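Local coordinates for ATP-dependent kinase YFH7 (Saccharomyces cerevisiae, PDB 2GA8), which acts as an ATP-dependent P-loop kinase that could take part in assembly of the endoplasmic reticulum membrane, at residues 21-26 and 232-237; 98-101 and 105-108; 292-297 and 336-341; 308-313 and 323-328. All coordinates share one frame; numbering follows the deposited sequence.

Interaction 1 (21-26 and 232-237)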
loop_
_atom_site.group_PDB
_atom_site.type_symbol
_atom_site.label_atom_id
_atom_site.label_comp_id
_atom_site.label_asym_id
_atom_site.label_seq_id
_atom_site.Cartn_x
_atom_site.Cartn_y
_atom_site.Cartn_z
ATOM N N ASP A 21 -1.352 -9.417 -20.638
ATOM C CA ASP A 21 -2.205 -8.237 -20.517
ATOM C C ASP A 21 -1.804 -7.246 -19.434
ATOM O O ASP A 21 -2.141 -6.062 -19.512
ATOM C CB ASP A 21 -3.649 -8.672 -20.257
ATOM C CG ASP A 21 -4.201 -9.545 -21.363
ATOM O OD1 ASP A 21 -4.244 -9.077 -22.518
ATOM O OD2 ASP A 21 -4.592 -10.696 -21.076
ATOM N N ASN A 22 -1.098 -7.722 -18.416
ATOM C CA ASN A 22 -0.698 -6.848 -17.316
ATOM C C ASN A 22 0.731 -7.111 -16.896
ATOM O O ASN A 22 1.134 -8.263 -16.730
ATOM C CB ASN A 22 -1.609 -7.062 -16.100
ATOM C CG ASN A 22 -3.059 -6.701 -16.377
ATOM O OD1 ASN A 22 -3.856 -7.540 -16.804
ATOM N ND2 ASN A 22 -3.404 -5.445 -16.132
ATOM N N TYR A 23 1.489 -6.040 -16.704
ATOM C CA TYR A 23 2.877 -6.170 -16.288
ATOM C C TYR A 23 2.953 -6.692 -14.857
ATOM O O TYR A 23 3.875 -7.424 -14.490
ATOM C CB TYR A 23 3.594 -4.827 -16.357
ATOM C CG TYR A 23 5.080 -4.972 -16.142
ATOM C CD1 TYR A 23 5.882 -5.551 -17.122
ATOM C CD2 TYR A 23 5.678 -4.572 -14.948
ATOM C CE1 TYR A 23 7.237 -5.728 -16.921
ATOM C CE2 TYR A 23 7.042 -4.747 -14.735
ATOM C CZ TYR A 23 7.812 -5.326 -15.730
ATOM O OH TYR A 23 9.158 -5.497 -15.534
ATOM N N ARG A 24 1.990 -6.291 -14.037
ATOM C CA ARG A 24 1.966 -6.741 -12.659
ATOM C C ARG A 24 0.547 -6.954 -12.164
ATOM O O ARG A 24 -0.407 -6.387 -12.700
ATOM C CB ARG A 24 2.719 -5.744 -11.758
ATOM C CG ARG A 24 2.496 -4.283 -12.103
ATOM C CD ARG A 24 3.208 -3.330 -11.145
ATOM N NE ARG A 24 4.653 -3.531 -11.090
ATOM C CZ ARG A 24 5.551 -2.550 -11.047
ATOM N NH1 ARG A 24 5.164 -1.283 -11.062
ATOM N NH2 ARG A 24 6.842 -2.835 -10.961
ATOM N N VAL A 25 0.402 -7.810 -11.162
ATOM C CA VAL A 25 -0.911 -8.069 -10.602
ATOM C C VAL A 25 -0.921 -7.483 -9.202
ATOM O O VAL A 25 0.112 -7.420 -8.541
ATOM C CB VAL A 25 -1.215 -9.575 -10.549
ATOM C CG1 VAL A 25 -1.201 -10.149 -11.964
ATOM C CG2 VAL A 25 -0.208 -10.280 -9.674
ATOM N N CYS A 26 -2.085 -7.031 -8.765
ATOM C CA CYS A 26 -2.199 -6.435 -7.443
ATOM C C CYS A 26 -3.081 -7.269 -6.542
ATOM O O CYS A 26 -4.004 -7.938 -6.998
ATOM C CB CYS A 26 -2.781 -5.022 -7.537
ATOM S SG CYS A 26 -1.687 -3.808 -8.331
ATOM N N GLN A 232 12.658 -2.774 -19.193
ATOM C CA GLN A 232 13.579 -1.714 -18.808
ATOM C C GLN A 232 12.852 -0.372 -18.675
ATOM O O GLN A 232 13.388 0.574 -18.104
ATOM C CB GLN A 232 14.691 -1.596 -19.857
ATOM C CG GLN A 232 15.857 -0.714 -19.448
ATOM C CD GLN A 232 16.546 -1.208 -18.187
ATOM O OE1 GLN A 232 16.879 -2.389 -18.071
ATOM N NE2 GLN A 232 16.770 -0.304 -17.241
ATOM N N THR A 233 11.630 -0.293 -19.188
ATOM C CA THR A 233 10.867 0.957 -19.141
ATOM C C THR A 233 10.212 1.278 -17.803
ATOM O O THR A 233 9.715 2.385 -17.614
ATOM C CB THR A 233 9.752 0.973 -20.195
ATOM O OG1 THR A 233 8.783 -0.033 -19.877
ATOM C CG2 THR A 233 10.326 0.713 -21.577
ATOM N N ILE A 234 10.215 0.319 -16.884
ATOM C CA ILE A 234 9.596 0.502 -15.572
ATOM C C ILE A 234 10.602 1.032 -14.554
ATOM O O ILE A 234 11.572 0.360 -14.224
ATOM C CB ILE A 234 8.996 -0.839 -15.072
ATOM C CG1 ILE A 234 7.971 -1.351 -16.090
ATOM C CG2 ILE A 234 8.351 -0.657 -13.698
ATOM C CD1 ILE A 234 6.726 -0.477 -16.233
ATOM N N PRO A 235 10.373 2.250 -14.033
ATOM C CA PRO A 235 11.288 2.844 -13.057
ATOM C C PRO A 235 11.071 2.324 -11.646
ATOM O O PRO A 235 10.061 1.685 -11.362
ATOM C CB PRO A 235 10.964 4.324 -13.158
ATOM C CG PRO A 235 9.458 4.285 -13.286
ATOM C CD PRO A 235 9.230 3.147 -14.290
ATOM N N ASP A 236 12.030 2.595 -10.765
ATOM C CA ASP A 236 11.905 2.188 -9.373
ATOM C C ASP A 236 10.943 3.163 -8.710
ATOM O O ASP A 236 11.031 4.370 -8.921
ATOM C CB ASP A 236 13.255 2.259 -8.645
ATOM C CG ASP A 236 14.196 1.131 -9.029
ATOM O OD1 ASP A 236 13.741 0.152 -9.653
ATOM O OD2 ASP A 236 15.396 1.220 -8.688
ATOM N N ILE A 237 10.021 2.632 -7.916
ATOM C CA ILE A 237 9.055 3.462 -7.209
ATOM C C ILE A 237 9.284 3.228 -5.727
ATOM O O ILE A 237 9.209 2.092 -5.261
ATOM C CB ILE A 237 7.612 3.062 -7.563
ATOM C CG1 ILE A 237 7.386 3.226 -9.064
ATOM C CG2 ILE A 237 6.622 3.923 -6.777
ATOM C CD1 ILE A 237 6.086 2.618 -9.554
HETATM O O HOH W 1 8.159 -0.117 -10.575
#
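Tyr23 and Arg24 pack against Ile234 and Ile237 in a buried, mostly apolar contact at the start of the central strand, 25-30, of the parallel sheet of the P-loop kinase core, where it meets the loop leading into strand 237-243 of the mixed sheet. The backbones stay well apart, 9.5 Å between Tyr23 CA and Ile234 CA, and long side chains bridge the gap. Ile234 lays CG1 over one face of the Tyr23 ring, 4.1 Å from its centroid and 23° off the normal, a CH-pi contact that leans toward the CE2 rim. Tyrosine suits the place because its apolar face meets the isoleucine while its hydroxyl joins Lys258 O and Ser231 N.

Ile234 uses its other branch on Arg24: CG2 lies 3.8 Å from Arg24 NH2, approaching the guanidinium obliquely, and Ile237 CD1 comes within 4.3 Å of Arg24 NH1. A charged group tolerates this apolar surrounding because each of its nitrogens has a polar partner: NE is bonded to Thr260 O and NH1 to Thr205 OG1. The bend at chi3 (58°) turns the guanidinium from the line of its aliphatic chain. A water in the guanidinium plane then links the two segments, accepting from Arg24 NH2 at 3.0 Å and donating to Pro235 O at 2.7 Å.

Interaction 2 (98-101 and 105-108)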
loop_
_atom_site.group_PDB
_atom_site.type_symbol
_atom_site.label_atom_id
_atom_site.label_comp_id
_atom_site.label_asym_id
_atom_site.label_seq_id
_atom_site.Cartn_x
_atom_site.Cartn_y
_atom_site.Cartn_z
ATOM N N LYS A 98 0.171 23.788 4.811
ATOM C CA LYS A 98 -0.706 24.243 5.886
ATOM C C LYS A 98 -2.195 24.358 5.567
ATOM O O LYS A 98 -3.032 23.907 6.349
ATOM C CB LYS A 98 -0.208 25.587 6.428
ATOM C CG LYS A 98 -0.949 26.066 7.671
ATOM C CD LYS A 98 -0.373 27.377 8.185
ATOM C CE LYS A 98 -1.017 27.785 9.501
ATOM N NZ LYS A 98 -2.496 27.902 9.395
ATOM N N ASP A 99 -2.527 24.946 4.422
ATOM C CA ASP A 99 -3.926 25.142 4.053
ATOM C C ASP A 99 -4.646 23.969 3.383
ATOM O O ASP A 99 -5.798 24.113 2.970
ATOM C CB ASP A 99 -4.055 26.372 3.149
ATOM C CG ASP A 99 -3.492 27.629 3.789
ATOM O OD1 ASP A 99 -3.780 27.875 4.979
ATOM O OD2 ASP A 99 -2.769 28.378 3.096
ATOM N N HIS A 100 -3.998 22.812 3.284
ATOM C CA HIS A 100 -4.633 21.674 2.624
ATOM C C HIS A 100 -4.533 20.337 3.351
ATOM O O HIS A 100 -4.876 19.304 2.785
ATOM C CB HIS A 100 -4.056 21.517 1.216
ATOM C CG HIS A 100 -4.319 22.686 0.320
ATOM N ND1 HIS A 100 -5.570 22.967 -0.188
ATOM C CD2 HIS A 100 -3.497 23.655 -0.148
ATOM C CE1 HIS A 100 -5.506 24.059 -0.931
ATOM N NE2 HIS A 100 -4.258 24.495 -0.923
ATOM N N VAL A 101 -4.084 20.351 4.601
ATOM C CA VAL A 101 -3.931 19.116 5.363
ATOM C C VAL A 101 -5.187 18.257 5.516
ATOM O O VAL A 101 -5.087 17.052 5.742
ATOM C CB VAL A 101 -3.349 19.399 6.769
ATOM C CG1 VAL A 101 -1.954 19.980 6.636
ATOM C CG2 VAL A 101 -4.256 20.356 7.530
ATOM N N ASN A 105 -9.511 16.668 -1.652
ATOM C CA ASN A 105 -9.513 16.971 -3.082
ATOM C C ASN A 105 -8.234 17.654 -3.575
ATOM O O ASN A 105 -8.128 18.006 -4.750
ATOM C CB ASN A 105 -10.722 17.840 -3.456
ATOM C CG ASN A 105 -11.926 17.020 -3.875
ATOM O OD1 ASN A 105 -12.907 17.561 -4.391
ATOM N ND2 ASN A 105 -11.864 15.714 -3.653
ATOM N N PHE A 106 -7.272 17.853 -2.678
ATOM C CA PHE A 106 -6.003 18.467 -3.054
ATOM C C PHE A 106 -5.298 17.478 -3.974
ATOM O O PHE A 106 -5.024 16.346 -3.578
ATOM C CB PHE A 106 -5.144 18.715 -1.813
ATOM C CG PHE A 106 -3.788 19.300 -2.113
ATOM C CD1 PHE A 106 -3.661 20.617 -2.539
ATOM C CD2 PHE A 106 -2.637 18.537 -1.948
ATOM C CE1 PHE A 106 -2.407 21.167 -2.794
ATOM C CE2 PHE A 106 -1.376 19.076 -2.200
ATOM C CZ PHE A 106 -1.262 20.395 -2.623
ATOM N N GLN A 107 -5.017 17.891 -5.205
ATOM C CA GLN A 107 -4.358 16.999 -6.148
ATOM C C GLN A 107 -2.864 16.891 -5.896
ATOM O O GLN A 107 -2.203 17.866 -5.534
ATOM C CB GLN A 107 -4.608 17.450 -7.593
ATOM C CG GLN A 107 -6.051 17.281 -8.051
ATOM C CD GLN A 107 -6.530 15.844 -7.940
ATOM O OE1 GLN A 107 -6.002 14.945 -8.600
ATOM N NE2 GLN A 107 -7.530 15.620 -7.098
ATOM N N PRO A 108 -2.311 15.684 -6.071
ATOM C CA PRO A 108 -0.881 15.447 -5.868
ATOM C C PRO A 108 -0.086 16.283 -6.862
ATOM O O PRO A 108 -0.545 16.532 -7.979
ATOM C CB PRO A 108 -0.732 13.953 -6.146
ATOM C CG PRO A 108 -2.069 13.397 -5.763
ATOM C CD PRO A 108 -3.024 14.420 -6.326
#
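His100 and Phe106 bring the two arms of a bent loop, the connection from helix 84-92 to strand 109-111, within 6.7 Å between CA atoms, although their backbones do not pair as strands. Both residues point their CB atoms across the gap, and their rings close it with an offset (parallel-displaced) stack at the protein surface. The ring centroids are 4.7 Å apart; the rings are shifted against each other, which leaves only part of each face overlapping, and their planes tilt by 23°.

Phe106 CD1 sits over one face of the imidazole, 3.6 Å from His100 CG and nearer the ring's rim than its middle. Phe106 CE1 is 3.8 Å from His100 CD2, continuing the overlap along one side of each ring. From the histidine side, CB also takes part as a CH-pi donor, 4.2 Å from the Phe106 centroid. Phe106 reaches this position because its CG is trans to the backbone N (chi1 178°), and the ring of Phe97 meets it at about 50°.

A histidine fits here because one flat face can stack while the ring edge remains polar: ND1 makes a weak hydrogen bond to Asp103 OD2, and that carboxylate might somewhat favour a proton on ND1. Asp103 OD1 meanwhile receives Asn105 N, so this one side chain ties the turn to both arms. Asp99 CB lies over the opposite imidazole face, 4.3 Å above its plane.

Interaction 3 (292-297 and 336-341)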
loop_
_atom_site.group_PDB
_atom_site.type_symbol
_atom_site.label_atom_id
_atom_site.label_comp_id
_atom_site.label_asym_id
_atom_site.label_seq_id
_atom_site.Cartn_x
_atom_site.Cartn_y
_atom_site.Cartn_z
ATOM N N VAL A 292 -8.766 -9.617 -4.353
ATOM C CA VAL A 292 -9.191 -8.890 -3.162
ATOM C C VAL A 292 -9.563 -9.821 -2.011
ATOM O O VAL A 292 -10.386 -10.720 -2.175
ATOM C CB VAL A 292 -10.410 -7.998 -3.481
ATOM C CG1 VAL A 292 -10.814 -7.192 -2.249
ATOM C CG2 VAL A 292 -10.077 -7.069 -4.650
ATOM N N TYR A 293 -8.950 -9.592 -0.851
ATOM C CA TYR A 293 -9.204 -10.394 0.344
ATOM C C TYR A 293 -9.567 -9.502 1.517
ATOM O O TYR A 293 -8.981 -8.433 1.714
ATOM C CB TYR A 293 -7.969 -11.210 0.719
ATOM C CG TYR A 293 -7.547 -12.183 -0.352
ATOM C CD1 TYR A 293 -8.274 -13.351 -0.586
ATOM C CD2 TYR A 293 -6.448 -11.916 -1.163
ATOM C CE1 TYR A 293 -7.915 -14.229 -1.606
ATOM C CE2 TYR A 293 -6.080 -12.783 -2.188
ATOM C CZ TYR A 293 -6.817 -13.935 -2.405
ATOM O OH TYR A 293 -6.457 -14.786 -3.427
ATOM N N LYS A 294 -10.545 -9.944 2.293
ATOM C CA LYS A 294 -10.968 -9.188 3.458
ATOM C C LYS A 294 -10.996 -10.191 4.601
ATOM O O LYS A 294 -11.631 -11.238 4.504
ATOM C CB LYS A 294 -12.354 -8.580 3.212
ATOM C CG LYS A 294 -12.744 -7.480 4.186
ATOM C CD LYS A 294 -13.188 -8.046 5.508
ATOM C CE LYS A 294 -13.565 -6.935 6.475
ATOM N NZ LYS A 294 -14.031 -7.498 7.762
ATOM N N ILE A 295 -10.286 -9.871 5.676
ATOM C CA ILE A 295 -10.210 -10.758 6.827
ATOM C C ILE A 295 -11.409 -10.607 7.753
ATOM O O ILE A 295 -11.775 -9.500 8.129
ATOM C CB ILE A 295 -8.927 -10.487 7.652
ATOM C CG1 ILE A 295 -7.691 -10.648 6.764
ATOM C CG2 ILE A 295 -8.858 -11.443 8.848
ATOM C CD1 ILE A 295 -6.390 -10.241 7.453
ATOM N N ASP A 296 -12.029 -11.732 8.095
ATOM C CA ASP A 296 -13.157 -11.741 9.022
ATOM C C ASP A 296 -12.515 -12.195 10.322
ATOM O O ASP A 296 -11.984 -13.300 10.400
ATOM C CB ASP A 296 -14.226 -12.742 8.579
ATOM C CG ASP A 296 -15.112 -12.200 7.468
ATOM O OD1 ASP A 296 -14.897 -11.049 7.028
ATOM O OD2 ASP A 296 -16.033 -12.927 7.040
ATOM N N ILE A 297 -12.556 -11.340 11.335
ATOM C CA ILE A 297 -11.914 -11.634 12.608
ATOM C C ILE A 297 -12.687 -12.455 13.630
ATOM O O ILE A 297 -13.912 -12.570 13.579
ATOM C CB ILE A 297 -11.494 -10.327 13.330
ATOM C CG1 ILE A 297 -12.741 -9.559 13.777
ATOM C CG2 ILE A 297 -10.649 -9.466 12.406
ATOM C CD1 ILE A 297 -12.445 -8.341 14.638
ATOM N N ASP A 336 -16.556 -0.047 11.809
ATOM C CA ASP A 336 -16.552 1.013 10.810
ATOM C C ASP A 336 -16.170 0.463 9.437
ATOM O O ASP A 336 -16.818 0.769 8.433
ATOM C CB ASP A 336 -15.593 2.127 11.221
ATOM C CG ASP A 336 -15.759 3.371 10.380
ATOM O OD1 ASP A 336 -16.867 3.946 10.384
ATOM O OD2 ASP A 336 -14.787 3.771 9.713
ATOM N N ILE A 337 -15.123 -0.356 9.393
ATOM C CA ILE A 337 -14.686 -0.947 8.134
ATOM C C ILE A 337 -15.795 -1.803 7.512
ATOM O O ILE A 337 -16.028 -1.742 6.308
ATOM C CB ILE A 337 -13.409 -1.803 8.340
ATOM C CG1 ILE A 337 -12.202 -0.879 8.544
ATOM C CG2 ILE A 337 -13.175 -2.716 7.139
ATOM C CD1 ILE A 337 -10.962 -1.596 9.069
ATOM N N ASP A 338 -16.485 -2.592 8.331
ATOM C CA ASP A 338 -17.561 -3.439 7.819
ATOM C C ASP A 338 -18.751 -2.623 7.326
ATOM O O ASP A 338 -19.329 -2.921 6.278
ATOM C CB ASP A 338 -18.042 -4.425 8.892
ATOM C CG ASP A 338 -17.010 -5.494 9.210
ATOM O OD1 ASP A 338 -16.141 -5.768 8.353
ATOM O OD2 ASP A 338 -17.078 -6.071 10.315
ATOM N N ASN A 339 -19.118 -1.592 8.080
ATOM C CA ASN A 339 -20.251 -0.756 7.703
ATOM C C ASN A 339 -19.979 -0.000 6.411
ATOM O O ASN A 339 -20.902 0.332 5.669
ATOM C CB ASN A 339 -20.581 0.248 8.811
ATOM C CG ASN A 339 -21.056 -0.420 10.090
ATOM O OD1 ASN A 339 -21.585 -1.530 10.063
ATOM N ND2 ASN A 339 -20.886 0.265 11.217
ATOM N N HIS A 340 -18.704 0.258 6.140
ATOM C CA HIS A 340 -18.317 0.998 4.946
ATOM C C HIS A 340 -17.648 0.167 3.857
ATOM O O HIS A 340 -17.024 0.711 2.947
ATOM C CB HIS A 340 -17.413 2.157 5.362
ATOM C CG HIS A 340 -18.141 3.249 6.077
ATOM N ND1 HIS A 340 -18.844 4.229 5.411
ATOM C CD2 HIS A 340 -18.319 3.488 7.396
ATOM C CE1 HIS A 340 -19.423 5.026 6.289
ATOM N NE2 HIS A 340 -19.120 4.598 7.503
ATOM N N LEU A 341 -17.793 -1.152 3.936
ATOM C CA LEU A 341 -17.190 -2.028 2.938
ATOM C C LEU A 341 -17.865 -1.798 1.585
ATOM O O LEU A 341 -19.089 -1.887 1.477
ATOM C CB LEU A 341 -17.343 -3.493 3.362
ATOM C CG LEU A 341 -16.515 -4.497 2.556
ATOM C CD1 LEU A 341 -15.034 -4.233 2.805
ATOM C CD2 LEU A 341 -16.875 -5.923 2.957
#
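Lys294 reaches from strand 290-296 to Ile337, Asp338 and Leu341 at the end of helix 335-339, joining the parallel sheet of the P-loop kinase core to a helix that packs beside it. Its CB points toward the helix, and with CG trans to the backbone N (chi1 -164°) the chain starts out across the gap. CG passes 4.2 Å from Leu341 CD1, a loose apolar contact just beyond the helix. The chain then turns at chi2 (-78°) and runs extended to its tip. CE meets Ile337 CG2 at 4.3 Å and, on the polar side, lies 3.4 Å from Asp338 OD1. Ile337 itself lies about 4 Å, side chain to side chain, from Ser32 of the probable ATP-binding P-loop. Lysine suits this place: its methylenes are at home between apolar neighbours, and its ammonium can reach the carboxylate of the exposed Asp338.

There NZ forms a salt bridge with Asp338 OD1 at 2.8 Å, using the syn lone pair of that oxygen. It is also hydrogen-bonded back to its own strand, at 3.0 Å from Ile295 O, standing above that carbonyl plane. Asp296 completes a small network as a long ion pair. Two carboxylates would probably hold the amine charged. The positive amine bridges two negative oxygens, Asp296 OD1 and Asp338 OD1, which lie 5.6 Å apart.

Interaction 4 (308-313 and 323-328). With SO4 (sulfate ion), chain F; SO4 (sulfate ion), chain G; SO4 (sulfate ion), chain H.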
loop_
_atom_site.group_PDB
_atom_site.type_symbol
_atom_site.label_atom_id
_atom_site.label_comp_id
_atom_site.label_asym_id
_atom_site.label_seq_id
_atom_site.Cartn_x
_atom_site.Cartn_y
_atom_site.Cartn_z
ATOM N N LYS A 308 -3.838 -5.997 24.271
ATOM C CA LYS A 308 -2.443 -6.202 24.650
ATOM C C LYS A 308 -1.516 -5.188 23.996
ATOM O O LYS A 308 -0.562 -4.724 24.619
ATOM C CB LYS A 308 -1.983 -7.608 24.280
ATOM C CG LYS A 308 -2.547 -8.712 25.143
ATOM C CD LYS A 308 -1.862 -10.017 24.779
ATOM C CE LYS A 308 -2.299 -11.164 25.660
ATOM N NZ LYS A 308 -1.593 -12.408 25.245
ATOM N N ARG A 309 -1.781 -4.849 22.737
ATOM C CA ARG A 309 -0.943 -3.871 22.047
ATOM C C ARG A 309 -1.025 -2.525 22.750
ATOM O O ARG A 309 -0.014 -1.845 22.929
ATOM C CB ARG A 309 -1.379 -3.708 20.591
ATOM C CG ARG A 309 -1.103 -4.913 19.728
ATOM C CD ARG A 309 -1.471 -4.621 18.281
ATOM N NE ARG A 309 -1.244 -5.779 17.425
ATOM C CZ ARG A 309 -1.528 -5.812 16.128
ATOM N NH1 ARG A 309 -2.049 -4.746 15.535
ATOM N NH2 ARG A 309 -1.289 -6.911 15.428
ATOM N N HIS A 310 -2.231 -2.140 23.148
ATOM C CA HIS A 310 -2.421 -0.873 23.838
ATOM C C HIS A 310 -1.711 -0.876 25.182
ATOM O O HIS A 310 -1.167 0.143 25.602
ATOM C CB HIS A 310 -3.909 -0.587 24.045
ATOM C CG HIS A 310 -4.610 -0.132 22.804
ATOM N ND1 HIS A 310 -4.626 -0.875 21.644
ATOM C CD2 HIS A 310 -5.307 0.997 22.539
ATOM C CE1 HIS A 310 -5.299 -0.221 20.715
ATOM N NE2 HIS A 310 -5.724 0.918 21.232
ATOM N N LEU A 311 -1.725 -2.021 25.856
ATOM C CA LEU A 311 -1.066 -2.133 27.153
ATOM C C LEU A 311 0.447 -2.055 26.981
ATOM O O LEU A 311 1.127 -1.332 27.710
ATOM C CB LEU A 311 -1.441 -3.459 27.826
ATOM C CG LEU A 311 -0.828 -3.714 29.209
ATOM C CD1 LEU A 311 -1.269 -2.628 30.178
ATOM C CD2 LEU A 311 -1.252 -5.089 29.714
ATOM N N GLN A 312 0.972 -2.798 26.011
ATOM C CA GLN A 312 2.411 -2.811 25.759
ATOM C C GLN A 312 2.901 -1.457 25.280
ATOM O O GLN A 312 4.054 -1.090 25.506
ATOM C CB GLN A 312 2.763 -3.860 24.708
ATOM C CG GLN A 312 2.388 -5.276 25.080
ATOM C CD GLN A 312 2.639 -6.245 23.944
ATOM O OE1 GLN A 312 2.140 -6.057 22.831
ATOM N NE2 GLN A 312 3.415 -7.289 24.215
ATOM N N SER A 313 2.017 -0.721 24.617
ATOM C CA SER A 313 2.347 0.595 24.083
ATOM C C SER A 313 2.113 1.714 25.092
ATOM O O SER A 313 2.390 2.881 24.812
ATOM C CB SER A 313 1.529 0.858 22.816
ATOM O OG SER A 313 1.768 -0.149 21.848
ATOM N N ARG A 323 -9.388 -3.643 26.554
ATOM C CA ARG A 323 -10.549 -4.332 25.994
ATOM C C ARG A 323 -11.706 -3.342 25.858
ATOM O O ARG A 323 -12.455 -3.373 24.878
ATOM C CB ARG A 323 -10.975 -5.498 26.899
ATOM C CG ARG A 323 -9.976 -6.652 26.994
ATOM C CD ARG A 323 -10.450 -7.706 28.006
ATOM N NE ARG A 323 -9.500 -8.808 28.180
ATOM C CZ ARG A 323 -9.272 -9.756 27.274
ATOM N NH1 ARG A 323 -9.927 -9.749 26.120
ATOM N NH2 ARG A 323 -8.389 -10.717 27.521
ATOM N N GLU A 324 -11.845 -2.464 26.847
ATOM C CA GLU A 324 -12.907 -1.464 26.836
ATOM C C GLU A 324 -12.751 -0.517 25.653
ATOM O O GLU A 324 -13.728 -0.192 24.983
ATOM C CB GLU A 324 -12.902 -0.662 28.139
ATOM C CG GLU A 324 -13.836 0.547 28.133
ATOM C CD GLU A 324 -15.291 0.172 27.914
ATOM O OE1 GLU A 324 -15.859 -0.542 28.770
ATOM O OE2 GLU A 324 -15.872 0.590 26.887
ATOM N N LYS A 325 -11.523 -0.069 25.406
ATOM C CA LYS A 325 -11.263 0.835 24.290
ATOM C C LYS A 325 -11.602 0.138 22.977
ATOM O O LYS A 325 -12.134 0.754 22.054
ATOM C CB LYS A 325 -9.794 1.271 24.281
ATOM C CG LYS A 325 -9.449 2.185 23.115
ATOM C CD LYS A 325 -8.014 2.669 23.163
ATOM C CE LYS A 325 -7.702 3.547 21.958
ATOM N NZ LYS A 325 -6.303 4.052 21.979
ATOM N N PHE A 326 -11.286 -1.148 22.898
ATOM C CA PHE A 326 -11.562 -1.932 21.704
ATOM C C PHE A 326 -13.067 -2.004 21.459
ATOM O O PHE A 326 -13.541 -1.754 20.355
ATOM C CB PHE A 326 -11.010 -3.349 21.869
ATOM C CG PHE A 326 -11.223 -4.232 20.672
ATOM C CD1 PHE A 326 -10.355 -4.176 19.584
ATOM C CD2 PHE A 326 -12.281 -5.141 20.642
ATOM C CE1 PHE A 326 -10.534 -5.010 18.491
ATOM C CE2 PHE A 326 -12.471 -5.979 19.552
ATOM C CZ PHE A 326 -11.595 -5.918 18.473
ATOM N N ARG A 327 -13.815 -2.347 22.503
ATOM C CA ARG A 327 -15.263 -2.471 22.383
ATOM C C ARG A 327 -15.988 -1.176 22.035
ATOM O O ARG A 327 -16.961 -1.195 21.277
ATOM C CB ARG A 327 -15.852 -3.036 23.679
ATOM C CG ARG A 327 -15.338 -4.415 24.058
ATOM C CD ARG A 327 -16.175 -4.995 25.191
ATOM N NE ARG A 327 -16.209 -4.119 26.361
ATOM C CZ ARG A 327 -15.447 -4.281 27.440
ATOM N NH1 ARG A 327 -14.587 -5.289 27.502
ATOM N NH2 ARG A 327 -15.547 -3.434 28.456
ATOM N N SER A 328 -15.520 -0.056 22.579
ATOM C CA SER A 328 -16.168 1.230 22.342
ATOM C C SER A 328 -15.702 2.005 21.112
ATOM O O SER A 328 -16.381 2.934 20.679
ATOM C CB SER A 328 -16.021 2.124 23.575
ATOM O OG SER A 328 -14.665 2.440 23.824
HETATM S S SO4 F . 0.688 -8.883 17.548
HETATM O O1 SO4 F . -0.082 -8.008 18.449
HETATM O O2 SO4 F . 1.933 -8.199 17.148
HETATM O O3 SO4 F . 1.016 -10.142 18.247
HETATM O O4 SO4 F . -0.113 -9.187 16.347
HETATM S S SO4 G . -2.758 -6.084 11.894
HETATM O O1 SO4 G . -2.854 -4.878 12.747
HETATM O O2 SO4 G . -1.643 -5.921 10.943
HETATM O O3 SO4 G . -2.546 -7.267 12.745
HETATM O O4 SO4 G . -4.025 -6.251 11.153
HETATM S S SO4 H . -13.831 -6.984 30.841
HETATM O O1 SO4 H . -13.885 -5.842 31.773
HETATM O O2 SO4 H . -13.140 -6.576 29.603
HETATM O O3 SO4 H . -13.093 -8.097 31.467
HETATM O O4 SO4 H . -15.203 -7.422 30.517
#
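His310 and Lys325 cross at about a right angle where helix 299-312 packs against helix 319-328, an alpha-helical hairpin beside the P-loop. The extended Lys325 chain, CG trans to the backbone N (chi1 178°), passes obliquely by the imidazole, and NZ arrives at the ring edge, near its plane. Lys325 CD is modelled 3.2 Å from His310 CD2, close enough that the fine detail is doubtful. His310 ND1 is hydrogen-bonded to Val306 O one turn back, which fixes the ring's rotation. Leu315 and Leu332 touch both side chains; a lysine fits by packing its methylenes and carrying its amine to the imidazole edge, while the histidine offers a flat ring whose ND1 can bond to the helix backbone.

Arginines on both helices bind sulfates, probably from the crystallisation liquor. Arg327 NH1 donates to the chain H sulfate, and NH2 forms a salt bridge with Glu324 OE1. Arg309 extends fully, and the edge of its guanidinium grips two sulfates, consistent with a lid-region arginine that could meet phosphate groups, as in other P-loop kinases. NE gives O1 of the chain F ion a nearly straight bond of 2.7 Å (175°), NH2 serves both ions, and NH1 donates to O1 of the chain G sulfate at 2.9 Å.

Overall arrangement
Interactions 1 and 3 both reach the central parallel sheet, on the neighbouring strands 25-30 and 290-296, yet their centres lie 28 Å apart on opposite sides of the chain's centre. Interaction 4 is nested in the loop closed by interaction 3, with centres 20 Å and nearest atoms about 5 Å apart. These two stand closest to the probable ATP-binding P-loop, where sulfate is bonded by Gly34, Ser35, Gly36, Lys37 and Ser38 and probably occupies a phosphate position; His310 lies about 7 Å, side chain to side chain, from Pro33. Interaction 2, nested within the loop closed by interaction 1, is a surface contact away from that site, its centre 33 Å from that of interaction 4.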